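Local coordinates for pirin family protein (Acinetobacter baumannii, PDB 6D0P) that binds a metal ion in the N-terminal half of a two-domain cupin fold and probably acts as a quercetin 2,3-dioxygenase, at residues 72-77 with 95-100; 131-136 with 254-259; 135-140 with 265-270; 183-188 with 249-254. All coordinates share one frame; numbering follows the deposited sequence. Where two conformers were deposited one is given.

Contact 1 (72-77 with 95-100); sequences VTIAYQ and GDVQWM
Three groups converge on the carbonyl O of Q98. T73 N donates to Q98 O at 2.9 Å; the CA-H of V72 makes a CH...O contact with it; and water 1, also bonded to T73 OG1, adds a weak, long bond. In return T73 O accepts from Q98 N at 3.0 Å, which makes T73 and Q98 a hydrogen-bonded antiparallel pair. Farther along, G95 N donates to A75 O at 2.9 Å, whereas A75 N reaches D96 O only weakly.

V72, I74, V97 and W99 share one face of the sheet. With CG1 of V72 anti to its backbone N (chi1 -176°), CG2 is set over one face of the W99 indole, 3.5 Å from the centroid of the six-membered ring, a CH-pi contact. The other branch, V72 CG1, touches V97 CG1 at 3.8 Å. I74 lies alongside V97, its CG1 4.2 Å from V97 CG2. The indole N-H is taken by E70.

T73 and Q98 occupy the other face. T73 OG1 bonds to Q127, and its side chain comes within about 4 Å of that of the manganese ligand E110, placing it in the second shell. Strand 69-75 lies between 97-101 and 121-131 in the sheet, its V72 and I74 bonding to L128 and V126 of the latter, while V97 carries the sheet on to 145-146.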
loop_
_atom_site.group_PDB
_atom_site.type_symbol
_atom_site.label_atom_id
_atom_site.label_comp_id
_atom_site.label_asym_id
_atom_site.label_seq_id
_atom_site.Cartn_x
_atom_site.Cartn_y
_atom_site.Cartn_z
ATOM N N VAL A 72 0.760 1.555 -4.860
ATOM C CA VAL A 72 1.881 0.710 -4.529
ATOM C C VAL A 72 1.359 -0.715 -4.431
ATOM O O VAL A 72 0.483 -0.992 -3.595
ATOM C CB VAL A 72 2.553 1.139 -3.221
ATOM C CG1 VAL A 72 3.787 0.297 -2.936
ATOM C CG2 VAL A 72 2.890 2.627 -3.225
ATOM N N THR A 73 1.878 -1.602 -5.269
ATOM C CA THR A 73 1.451 -2.993 -5.252
ATOM C C THR A 73 2.613 -3.840 -4.728
ATOM O O THR A 73 3.733 -3.780 -5.271
ATOM C CB THR A 73 0.978 -3.430 -6.644
ATOM O OG1 THR A 73 -0.059 -2.539 -7.066
ATOM C CG2 THR A 73 0.456 -4.846 -6.678
ATOM N N ILE A 74 2.341 -4.601 -3.683
ATOM C CA ILE A 74 3.331 -5.421 -3.008
ATOM C C ILE A 74 2.882 -6.876 -3.134
ATOM O O ILE A 74 1.852 -7.237 -2.583
ATOM C CB ILE A 74 3.445 -4.987 -1.531
ATOM C CG1 ILE A 74 3.716 -3.488 -1.372
ATOM C CG2 ILE A 74 4.474 -5.834 -0.779
ATOM C CD1 ILE A 74 3.597 -3.006 0.081
ATOM N N ALA A 75 3.636 -7.708 -3.859
ATOM C CA ALA A 75 3.242 -9.107 -4.084
ATOM C C ALA A 75 3.849 -9.992 -2.984
ATOM O O ALA A 75 5.060 -10.012 -2.831
ATOM C CB ALA A 75 3.699 -9.565 -5.455
ATOM N N TYR A 76 3.017 -10.743 -2.268
ATOM C CA TYR A 76 3.496 -11.664 -1.212
ATOM C C TYR A 76 3.471 -13.120 -1.709
ATOM O O TYR A 76 4.399 -13.893 -1.442
ATOM C CB TYR A 76 2.688 -11.480 0.075
ATOM C CG TYR A 76 2.939 -10.162 0.770
ATOM C CD1 TYR A 76 4.205 -9.833 1.237
ATOM C CD2 TYR A 76 1.924 -9.254 0.988
ATOM C CE1 TYR A 76 4.455 -8.626 1.879
ATOM C CE2 TYR A 76 2.155 -8.045 1.626
ATOM C CZ TYR A 76 3.416 -7.738 2.093
ATOM O OH TYR A 76 3.636 -6.545 2.717
ATOM N N GLN A 77 2.396 -13.510 -2.382
ATOM C CA GLN A 77 2.274 -14.856 -2.949
ATOM C C GLN A 77 1.618 -14.688 -4.317
ATOM O O GLN A 77 0.675 -13.906 -4.471
ATOM C CB GLN A 77 1.444 -15.798 -2.078
ATOM C CG GLN A 77 2.002 -16.016 -0.677
ATOM C CD GLN A 77 1.306 -17.139 0.053
ATOM O OE1 GLN A 77 1.412 -18.311 -0.322
ATOM N NE2 GLN A 77 0.598 -16.796 1.114
ATOM N N GLY A 95 7.618 -10.871 -3.825
ATOM C CA GLY A 95 8.692 -10.099 -3.186
ATOM C C GLY A 95 8.983 -8.784 -3.888
ATOM O O GLY A 95 9.687 -7.925 -3.307
ATOM N N ASP A 96 8.475 -8.601 -5.106
ATOM C CA ASP A 96 8.692 -7.337 -5.841
ATOM C C ASP A 96 7.668 -6.291 -5.412
ATOM O O ASP A 96 6.636 -6.610 -4.765
ATOM C CB ASP A 96 8.539 -7.495 -7.361
ATOM C CG ASP A 96 9.561 -8.383 -8.055
ATOM O OD1 ASP A 96 10.534 -8.813 -7.376
ATOM O OD2 ASP A 96 9.377 -8.622 -9.299
ATOM N N VAL A 97 7.953 -5.041 -5.779
ATOM C CA VAL A 97 7.030 -3.948 -5.549
ATOM C C VAL A 97 6.940 -3.075 -6.816
ATOM O O VAL A 97 7.947 -2.900 -7.540
ATOM C CB VAL A 97 7.488 -3.092 -4.349
ATOM C CG1 VAL A 97 6.651 -1.833 -4.211
ATOM C CG2 VAL A 97 7.501 -3.895 -3.061
ATOM N N GLN A 98 5.737 -2.576 -7.116
ATOM C CA GLN A 98 5.550 -1.546 -8.140
ATOM C C GLN A 98 5.025 -0.287 -7.439
ATOM O O GLN A 98 3.957 -0.328 -6.798
ATOM C CB GLN A 98 4.590 -1.993 -9.246
ATOM C CG GLN A 98 4.195 -0.877 -10.214
ATOM C CD GLN A 98 5.342 -0.150 -10.883
ATOM O OE1 GLN A 98 5.459 1.073 -10.765
ATOM N NE2 GLN A 98 6.165 -0.872 -11.647
ATOM N N TRP A 99 5.826 0.774 -7.462
ATOM C CA TRP A 99 5.453 2.074 -6.917
ATOM C C TRP A 99 5.105 2.963 -8.111
ATOM O O TRP A 99 5.994 3.553 -8.722
ATOM C CB TRP A 99 6.598 2.649 -6.065
ATOM C CG TRP A 99 6.184 3.804 -5.209
ATOM C CD1 TRP A 99 5.855 5.059 -5.636
ATOM C CD2 TRP A 99 6.086 3.831 -3.773
ATOM N NE1 TRP A 99 5.530 5.854 -4.563
ATOM C CE2 TRP A 99 5.677 5.134 -3.413
ATOM C CE3 TRP A 99 6.297 2.888 -2.761
ATOM C CZ2 TRP A 99 5.457 5.511 -2.091
ATOM C CZ3 TRP A 99 6.085 3.265 -1.455
ATOM C CH2 TRP A 99 5.660 4.553 -1.127
HETATM N N MSE A 100 3.839 2.979 -8.491
HETATM C CA MSE A 100 3.410 3.695 -9.684
HETATM C C MSE A 100 2.809 5.026 -9.364
HETATM O O MSE A 100 1.858 5.131 -8.556
HETATM C CB MSE A 100 2.349 2.886 -10.437
HETATM C CG MSE A 100 1.936 3.618 -11.727
HETATM SE SE MSE A 100 0.412 2.687 -12.611
HETATM C CE MSE A 100 -0.977 3.301 -11.400
HETATM O O HOH W 1 0.936 -0.227 -8.283
#

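Contact 2 (131-136 with 254-259); sequences NLPSHS and QPLNEP
The carboxylate of E258 takes both N-H and hydroxyl of S134, one on each oxygen. S134 N donates to E258 OE1 at 2.8 Å, on the syn side and with an N-H...O angle of 155°; S134 OG makes a short 2.5 Å bond to E258 OE2, arriving from above the carboxylate plane. The hydroxyl can turn back to the same group as the backbone N because OG stands between the backbone N and the carbonyl carbon (chi1 57°). On the glutamate side an extended chain beyond CG spans the distance between the loops.

Water 3 lies 2.8 Å from E258 OE1 and equally near L132 O, bridging, as far as its protons allow, the carboxylate and the carbonyl two residues ahead of the serine. N131 is held at both ends of its amide: OD1 accepts from K137, and ND2 donates to water 2 at 2.9 Å.

Next to these polar bonds, L256 supplies the apolar packing. Its CD1 sits against N131 CB at 3.8 Å and close to L132 O, while L256 CD2 touches P133 CG at 4.2 Å. S136 N bonds back to P133 O, curling the chain into a tight turn around the serine. S39 takes the backbone N of L256, and Q36 reaches E258 O. This is a loop-to-loop junction of a bicupin, joining the exit of strand 121-131 in the N-terminal domain to the exit of strand 245-253 in the C-terminal one.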
loop_
_atom_site.group_PDB
_atom_site.type_symbol
_atom_site.label_atom_id
_atom_site.label_comp_id
_atom_site.label_asym_id
_atom_site.label_seq_id
_atom_site.Cartn_x
_atom_site.Cartn_y
_atom_site.Cartn_z
ATOM N N ASN A 131 -1.090 9.542 -1.393
ATOM C CA ASN A 131 -1.461 10.818 -1.951
ATOM C C ASN A 131 -0.211 11.610 -2.342
ATOM O O ASN A 131 0.873 11.380 -1.846
ATOM C CB ASN A 131 -2.325 11.627 -0.978
ATOM C CG ASN A 131 -3.278 12.590 -1.667
ATOM O OD1 ASN A 131 -3.274 12.716 -2.900
ATOM N ND2 ASN A 131 -4.142 13.241 -0.880
ATOM N N LEU A 132 -0.401 12.515 -3.281
ATOM C CA LEU A 132 0.634 13.456 -3.700
ATOM C C LEU A 132 0.322 14.875 -3.204
ATOM O O LEU A 132 -0.846 15.297 -3.148
ATOM C CB LEU A 132 0.689 13.447 -5.229
ATOM C CG LEU A 132 1.244 12.168 -5.863
ATOM C CD1 LEU A 132 0.982 12.135 -7.358
ATOM C CD2 LEU A 132 2.720 12.041 -5.567
ATOM N N PRO A 133 1.375 15.645 -2.903
ATOM C CA PRO A 133 1.189 17.054 -2.663
ATOM C C PRO A 133 0.533 17.677 -3.905
ATOM O O PRO A 133 0.772 17.197 -5.020
ATOM C CB PRO A 133 2.599 17.637 -2.498
ATOM C CG PRO A 133 3.425 16.431 -2.120
ATOM C CD PRO A 133 2.786 15.283 -2.869
ATOM N N SER A 134 -0.224 18.749 -3.697
ATOM C CA SER A 134 -0.965 19.425 -4.746
ATOM C C SER A 134 -0.075 19.732 -5.950
ATOM O O SER A 134 -0.451 19.478 -7.103
ATOM C CB SER A 134 -1.612 20.721 -4.210
ATOM O OG SER A 134 -0.619 21.574 -3.668
ATOM N N HIS A 135 1.102 20.265 -5.678
ATOM C CA HIS A 135 2.025 20.668 -6.753
ATOM C C HIS A 135 2.495 19.496 -7.616
ATOM O O HIS A 135 2.919 19.732 -8.740
ATOM C CB HIS A 135 3.254 21.372 -6.158
ATOM C CG HIS A 135 2.926 22.667 -5.514
ATOM N ND1 HIS A 135 2.709 22.781 -4.158
ATOM C CD2 HIS A 135 2.735 23.891 -6.036
ATOM C CE1 HIS A 135 2.412 24.032 -3.874
ATOM N NE2 HIS A 135 2.438 24.732 -5.013
ATOM N N SER A 136 2.422 18.270 -7.109
ATOM C CA SER A 136 2.959 17.093 -7.775
ATOM C C SER A 136 1.860 16.273 -8.460
ATOM O O SER A 136 2.156 15.359 -9.215
ATOM C CB SER A 136 3.692 16.207 -6.764
ATOM O OG SER A 136 4.722 16.917 -6.095
ATOM N N GLN A 254 4.740 12.652 6.736
ATOM C CA GLN A 254 4.408 14.025 7.017
ATOM C C GLN A 254 3.007 14.275 6.451
ATOM O O GLN A 254 2.772 14.020 5.269
ATOM C CB GLN A 254 5.422 14.971 6.373
ATOM C CG GLN A 254 5.108 16.444 6.613
ATOM C CD GLN A 254 5.201 16.799 8.075
ATOM O OE1 GLN A 254 6.099 16.353 8.776
ATOM N NE2 GLN A 254 4.264 17.606 8.553
ATOM N N PRO A 255 2.070 14.724 7.290
ATOM C CA PRO A 255 0.724 15.005 6.793
ATOM C C PRO A 255 0.786 16.079 5.698
ATOM O O PRO A 255 1.571 17.013 5.795
ATOM C CB PRO A 255 -0.115 15.470 7.988
ATOM C CG PRO A 255 0.686 15.129 9.205
ATOM C CD PRO A 255 2.111 14.881 8.741
ATOM N N LEU A 256 -0.026 15.949 4.659
ATOM C CA LEU A 256 0.072 16.900 3.541
ATOM C C LEU A 256 -0.599 18.226 3.898
ATOM O O LEU A 256 -0.203 19.279 3.352
ATOM C CB LEU A 256 -0.537 16.298 2.274
ATOM C CG LEU A 256 0.189 15.076 1.721
ATOM C CD1 LEU A 256 -0.451 14.612 0.425
ATOM C CD2 LEU A 256 1.666 15.352 1.508
ATOM N N ASN A 257 -1.615 18.153 4.754
ATOM C CA ASN A 257 -2.355 19.335 5.197
ATOM C C ASN A 257 -2.881 20.101 3.980
ATOM O O ASN A 257 -2.742 21.330 3.882
ATOM C CB ASN A 257 -1.510 20.224 6.105
ATOM C CG ASN A 257 -1.333 19.629 7.482
ATOM O OD1 ASN A 257 -2.308 19.261 8.132
ATOM N ND2 ASN A 257 -0.100 19.579 7.953
ATOM N N GLU A 258 -3.494 19.346 3.078
ATOM C CA GLU A 258 -4.108 19.889 1.867
ATOM C C GLU A 258 -5.468 19.207 1.718
ATOM O O GLU A 258 -5.657 18.079 2.189
ATOM C CB GLU A 258 -3.212 19.645 0.643
ATOM C CG GLU A 258 -2.007 20.563 0.597
ATOM C CD GLU A 258 -1.082 20.329 -0.585
ATOM O OE1 GLU A 258 -0.921 19.171 -0.981
ATOM O OE2 GLU A 258 -0.587 21.324 -1.147
ATOM N N PRO A 259 -6.415 19.870 1.072
ATOM C CA PRO A 259 -7.736 19.275 0.910
ATOM C C PRO A 259 -7.729 17.958 0.115
ATOM O O PRO A 259 -6.891 17.763 -0.753
ATOM C CB PRO A 259 -8.563 20.312 0.130
ATOM C CG PRO A 259 -7.757 21.580 0.194
ATOM C CD PRO A 259 -6.319 21.126 0.328
HETATM O O HOH W 2 -5.754 15.199 -2.382
HETATM O O HOH W 3 -2.522 16.966 -1.648
#

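Contact 3 (135-140 with 265-270); sequences HSKMTP and PFVMNT
V267 meets the other segment through its backbone: V267 O accepts from K137 NZ at 2.9 Å, with the ammonium group above the carbonyl plane. The lysine chain runs extended until a bend at its last torsion (chi4 -70°) brings NZ over that oxygen. N131 OD1 and G68 O also accept from NZ, so oxygen atoms gather round a buried ammonium group and would be expected to stabilise its charge.

M268, a selenomethionine like M138, folds back on itself at chi2 and chi3. SE of M268 lies 4.1 Å from K137 CD, against the aliphatic part of the lysine, and its CE touches SE of M138 at 4.0 Å, the two side chains crossing at about a right angle. Water 2 is 2.8 Å from M268 O and bonds only weakly to K137 NZ. Strand 266-268 pairs with 261-263 in a small antiparallel hairpin of the C-terminal cupin domain, M268 bonding to E261 through the backbone. Facing it, the lysine and M138 fill the two middle places of a type I turn, S136 to T139, in which S136 O accepts from both N and OG1 of T139.

N269 comes next, with OD1 packed 3.3 Å from both CD and CE of K137. The other end of its amide, ND2, donates to P259 O, and its backbone N bonds to E273. T270 then takes the N-cap position of helix 271-282, OG1 accepting from E273 N.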
loop_
_atom_site.group_PDB
_atom_site.type_symbol
_atom_site.label_atom_id
_atom_site.label_comp_id
_atom_site.label_asym_id
_atom_site.label_seq_id
_atom_site.Cartn_x
_atom_site.Cartn_y
_atom_site.Cartn_z
ATOM N N HIS A 135 1.102 20.265 -5.678
ATOM C CA HIS A 135 2.025 20.668 -6.753
ATOM C C HIS A 135 2.495 19.496 -7.616
ATOM O O HIS A 135 2.919 19.732 -8.740
ATOM C CB HIS A 135 3.254 21.372 -6.158
ATOM C CG HIS A 135 2.926 22.667 -5.514
ATOM N ND1 HIS A 135 2.709 22.781 -4.158
ATOM C CD2 HIS A 135 2.735 23.891 -6.036
ATOM C CE1 HIS A 135 2.412 24.032 -3.874
ATOM N NE2 HIS A 135 2.438 24.732 -5.013
ATOM N N SER A 136 2.422 18.270 -7.109
ATOM C CA SER A 136 2.959 17.093 -7.775
ATOM C C SER A 136 1.860 16.273 -8.460
ATOM O O SER A 136 2.156 15.359 -9.215
ATOM C CB SER A 136 3.692 16.207 -6.764
ATOM O OG SER A 136 4.722 16.917 -6.095
ATOM N N LYS A 137 0.597 16.613 -8.231
ATOM C CA LYS A 137 -0.470 15.763 -8.716
ATOM C C LYS A 137 -0.509 15.659 -10.238
ATOM O O LYS A 137 -0.917 14.603 -10.745
ATOM C CB LYS A 137 -1.824 16.259 -8.231
ATOM C CG LYS A 137 -2.093 15.938 -6.786
ATOM C CD LYS A 137 -3.460 16.363 -6.351
ATOM C CE LYS A 137 -3.805 15.870 -4.966
ATOM N NZ LYS A 137 -4.002 14.408 -4.950
HETATM N N MSE A 138 -0.148 16.718 -10.950
HETATM C CA MSE A 138 -0.258 16.678 -12.424
HETATM C C MSE A 138 1.071 16.445 -13.118
HETATM O O MSE A 138 1.223 16.781 -14.294
HETATM C CB MSE A 138 -0.990 17.923 -12.971
HETATM C CG MSE A 138 -2.406 18.032 -12.381
HETATM SE SE MSE A 138 -3.580 16.586 -13.060
HETATM C CE MSE A 138 -3.763 17.124 -14.931
ATOM N N THR A 139 2.035 15.865 -12.410
ATOM C CA THR A 139 3.292 15.457 -13.028
ATOM C C THR A 139 3.003 14.228 -13.894
ATOM O O THR A 139 2.059 13.512 -13.637
ATOM C CB THR A 139 4.391 15.157 -11.995
ATOM O OG1 THR A 139 3.950 14.213 -11.015
ATOM C CG2 THR A 139 4.865 16.400 -11.269
ATOM N N PRO A 140 3.812 13.986 -14.920
ATOM C CA PRO A 140 3.577 12.817 -15.757
ATOM C C PRO A 140 3.663 11.506 -14.965
ATOM O O PRO A 140 4.508 11.359 -14.046
ATOM C CB PRO A 140 4.678 12.846 -16.838
ATOM C CG PRO A 140 5.173 14.282 -16.827
ATOM C CD PRO A 140 4.947 14.773 -15.405
ATOM N N PRO A 265 -11.579 6.393 -8.922
ATOM C CA PRO A 265 -10.121 6.271 -8.943
ATOM C C PRO A 265 -9.383 7.605 -9.152
ATOM O O PRO A 265 -8.218 7.620 -9.584
ATOM C CB PRO A 265 -9.942 5.292 -10.097
ATOM C CG PRO A 265 -10.968 5.749 -11.093
ATOM C CD PRO A 265 -12.132 6.253 -10.265
ATOM N N PHE A 266 -10.046 8.711 -8.843
ATOM C CA PHE A 266 -9.421 10.017 -8.932
ATOM C C PHE A 266 -9.332 10.627 -7.528
ATOM O O PHE A 266 -10.301 10.570 -6.777
ATOM C CB PHE A 266 -10.233 10.958 -9.810
ATOM C CG PHE A 266 -10.612 10.413 -11.164
ATOM C CD1 PHE A 266 -9.639 9.996 -12.048
ATOM C CD2 PHE A 266 -11.934 10.419 -11.580
ATOM C CE1 PHE A 266 -9.979 9.544 -13.312
ATOM C CE2 PHE A 266 -12.273 9.952 -12.841
ATOM C CZ PHE A 266 -11.293 9.536 -13.707
ATOM N N VAL A 267 -8.182 11.198 -7.170
ATOM C CA VAL A 267 -8.063 11.885 -5.894
ATOM C C VAL A 267 -7.313 13.188 -6.160
ATOM O O VAL A 267 -6.113 13.157 -6.510
ATOM C CB VAL A 267 -7.348 11.054 -4.814
ATOM C CG1 VAL A 267 -7.235 11.862 -3.530
ATOM C CG2 VAL A 267 -8.044 9.728 -4.548
HETATM N N MSE A 268 -8.030 14.303 -6.041
HETATM C CA MSE A 268 -7.473 15.613 -6.309
HETATM C C MSE A 268 -7.649 16.479 -5.082
HETATM O O MSE A 268 -7.913 15.953 -3.977
HETATM C CB MSE A 268 -8.172 16.181 -7.560
HETATM C CG MSE A 268 -7.934 15.308 -8.818
HETATM SE SE MSE A 268 -6.045 15.374 -9.373
HETATM C CE MSE A 268 -5.871 17.291 -9.848
ATOM N N ASN A 269 -7.475 17.794 -5.238
ATOM C CA ASN A 269 -7.596 18.710 -4.100
ATOM C C ASN A 269 -8.955 19.422 -4.110
ATOM O O ASN A 269 -9.420 19.860 -3.028
ATOM C CB ASN A 269 -6.470 19.749 -4.067
ATOM C CG ASN A 269 -5.108 19.126 -3.861
ATOM O OD1 ASN A 269 -4.311 19.095 -4.794
ATOM N ND2 ASN A 269 -4.850 18.581 -2.676
ATOM N N THR A 270 -9.576 19.568 -5.286
ATOM C CA THR A 270 -10.828 20.329 -5.390
ATOM C C THR A 270 -11.888 19.581 -6.212
ATOM O O THR A 270 -11.564 18.722 -7.056
ATOM C CB THR A 270 -10.583 21.683 -6.075
ATOM O OG1 THR A 270 -10.314 21.436 -7.459
ATOM C CG2 THR A 270 -9.456 22.468 -5.440
HETATM O O HOH W 2 -5.754 15.199 -2.382
#

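Contact 4 (183-188 with 249-254); sequences LNVWDG and LVLTGQ
N184 and T252 stand side by side on one face of the sheet, joined by a bond from N184 ND2 to T252 OG1 of 2.9 Å; the hydroxyl lies in the asparagine amide plane. The backbones beneath the two side chains bond as well: N184 N to T252 O at 2.7 Å, and T252 N back to N184 O at 3.0 Å. The next hydrogen-bonded pair, W186 with V250, repeats the pattern, W186 N donating to V250 O and V250 N to W186 O.

W186 is on the same face. CG of W186 is anti to its carbonyl carbon (chi1 -52°), and the indole swings back over its own strand so that N184 CB covers one face. Across the contact its CE3 meets V250 CG1 at 3.7 Å.

On the reverse face V185 lies beside L251, CG1 to CD2 at 3.8 Å, and D187 CB rests on L249 CG, also at 3.8 Å. Where L183 passes G253 the chains draw tightly together, CA to CA 3.9 Å, with no side chain on the glycine.

A second shell surrounds these side chains. E169 N holds N184 OD1, H204 bonds weakly to T252 OG1, and Y170 meets the W186 ring edge-to-face. D187 is salt-bridged to R164 and has Y76 as a further partner. Strand 245-253 pairs on its other side with 205-210, and strand 183-190 with 162-165, while V185 and L251 pack on F41 and L128, in strands 41-52 and 121-131 of the N-terminal domain.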
loop_
_atom_site.group_PDB
_atom_site.type_symbol
_atom_site.label_atom_id
_atom_site.label_comp_id
_atom_site.label_asym_id
_atom_site.label_seq_id
_atom_site.Cartn_x
_atom_site.Cartn_y
_atom_site.Cartn_z
ATOM N N LEU A 183 8.041 10.203 3.811
ATOM C CA LEU A 183 7.196 9.120 4.245
ATOM C C LEU A 183 7.989 7.810 4.278
ATOM O O LEU A 183 9.056 7.664 3.641
ATOM C CB LEU A 183 5.945 9.026 3.360
ATOM C CG LEU A 183 6.131 8.586 1.915
ATOM C CD1 LEU A 183 6.073 7.078 1.791
ATOM C CD2 LEU A 183 5.062 9.185 1.032
ATOM N N ASN A 184 7.474 6.904 5.097
ATOM C CA ASN A 184 8.020 5.571 5.287
ATOM C C ASN A 184 6.963 4.522 4.957
ATOM O O ASN A 184 5.783 4.626 5.365
ATOM C CB ASN A 184 8.445 5.307 6.732
ATOM C CG ASN A 184 9.673 6.078 7.138
ATOM O OD1 ASN A 184 10.733 5.906 6.539
ATOM N ND2 ASN A 184 9.554 6.897 8.182
ATOM N N VAL A 185 7.415 3.494 4.254
ATOM C CA VAL A 185 6.614 2.308 4.043
ATOM C C VAL A 185 7.548 1.153 4.359
ATOM O O VAL A 185 8.544 0.931 3.637
ATOM C CB VAL A 185 6.008 2.174 2.634
ATOM C CG1 VAL A 185 5.324 0.820 2.460
ATOM C CG2 VAL A 185 5.019 3.291 2.326
ATOM N N TRP A 186 7.266 0.499 5.477
ATOM C CA TRP A 186 8.063 -0.622 5.925
ATOM C C TRP A 186 7.170 -1.859 6.021
ATOM O O TRP A 186 6.032 -1.758 6.492
ATOM C CB TRP A 186 8.696 -0.351 7.299
ATOM C CG TRP A 186 9.451 0.929 7.432
ATOM C CD1 TRP A 186 10.146 1.592 6.464
ATOM C CD2 TRP A 186 9.658 1.658 8.656
ATOM N NE1 TRP A 186 10.723 2.718 6.993
ATOM C CE2 TRP A 186 10.448 2.778 8.338
ATOM C CE3 TRP A 186 9.200 1.498 9.971
ATOM C CZ2 TRP A 186 10.815 3.723 9.295
ATOM C CZ3 TRP A 186 9.558 2.436 10.922
ATOM C CH2 TRP A 186 10.361 3.529 10.584
ATOM N N ASP A 187 7.642 -3.020 5.591
ATOM C CA ASP A 187 6.822 -4.225 5.793
ATOM C C ASP A 187 7.703 -5.302 6.427
ATOM O O ASP A 187 8.926 -5.190 6.469
ATOM C CB ASP A 187 6.105 -4.669 4.512
ATOM C CG ASP A 187 6.919 -5.482 3.532
ATOM O OD1 ASP A 187 8.131 -5.587 3.736
ATOM O OD2 ASP A 187 6.320 -6.017 2.567
ATOM N N GLY A 188 7.116 -6.372 6.879
ATOM C CA GLY A 188 7.976 -7.416 7.409
ATOM C C GLY A 188 7.231 -8.415 8.261
ATOM O O GLY A 188 5.998 -8.547 8.170
ATOM N N LEU A 249 2.812 -4.041 8.309
ATOM C CA LEU A 249 3.323 -2.867 7.632
ATOM C C LEU A 249 3.323 -1.722 8.631
ATOM O O LEU A 249 2.461 -1.657 9.548
ATOM C CB LEU A 249 2.502 -2.446 6.415
ATOM C CG LEU A 249 2.578 -3.401 5.243
ATOM C CD1 LEU A 249 1.322 -4.219 5.184
ATOM C CD2 LEU A 249 2.785 -2.645 3.947
ATOM N N VAL A 250 4.320 -0.890 8.513
ATOM C CA VAL A 250 4.324 0.371 9.244
ATOM C C VAL A 250 4.348 1.481 8.182
ATOM O O VAL A 250 5.228 1.499 7.321
ATOM C CB VAL A 250 5.498 0.472 10.220
ATOM C CG1 VAL A 250 5.623 1.860 10.827
ATOM C CG2 VAL A 250 5.404 -0.584 11.302
ATOM N N LEU A 251 3.383 2.382 8.252
ATOM C CA LEU A 251 3.254 3.462 7.300
ATOM C C LEU A 251 3.339 4.775 8.065
ATOM O O LEU A 251 2.553 4.983 8.992
ATOM C CB LEU A 251 1.894 3.355 6.621
ATOM C CG LEU A 251 1.541 1.994 6.043
ATOM C CD1 LEU A 251 0.099 2.006 5.564
ATOM C CD2 LEU A 251 2.483 1.606 4.912
ATOM N N THR A 252 4.285 5.628 7.716
ATOM C CA THR A 252 4.373 6.933 8.385
ATOM C C THR A 252 4.581 7.999 7.321
ATOM O O THR A 252 5.100 7.717 6.218
ATOM C CB THR A 252 5.511 7.038 9.410
ATOM O OG1 THR A 252 6.744 7.408 8.790
ATOM C CG2 THR A 252 5.717 5.747 10.171
ATOM N N GLY A 253 4.227 9.225 7.677
ATOM C CA GLY A 253 4.484 10.285 6.777
ATOM C C GLY A 253 4.082 11.644 7.299
ATOM O O GLY A 253 3.217 11.792 8.195
ATOM N N GLN A 254 4.740 12.652 6.736
ATOM C CA GLN A 254 4.408 14.025 7.017
ATOM C C GLN A 254 3.007 14.275 6.451
ATOM O O GLN A 254 2.772 14.020 5.269
ATOM C CB GLN A 254 5.422 14.971 6.373
ATOM C CG GLN A 254 5.108 16.444 6.613
ATOM C CD GLN A 254 5.201 16.799 8.075
ATOM O OE1 GLN A 254 6.099 16.353 8.776
ATOM N NE2 GLN A 254 4.264 17.606 8.553
#

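How the contacts relate
Contacts 1 and 4 are antiparallel strand pairs from the two cupin domains, and they meet where the domains pack: Y76 OH lies 2.7 Å from D187 OD2, a hydrogen bond, and W99 CH2 is 3.7 Å from V185 CG2. Contacts 2 and 3 join the same two domains elsewhere, through loops and, in contact 3, the short strand 266-268. Their centres are 9 Å apart, they share H135 and S136 as well as water 2, and S134 CB packs 3.2 Å from N269 OD1. Contact 4 is nested in the loop that contact 2 closes, and they share Q254. Of the four, contact 1 comes nearest the bound manganese, about 7 Å from the T73 side chain; the V267 side chain of contact 3 is about 12 Å away.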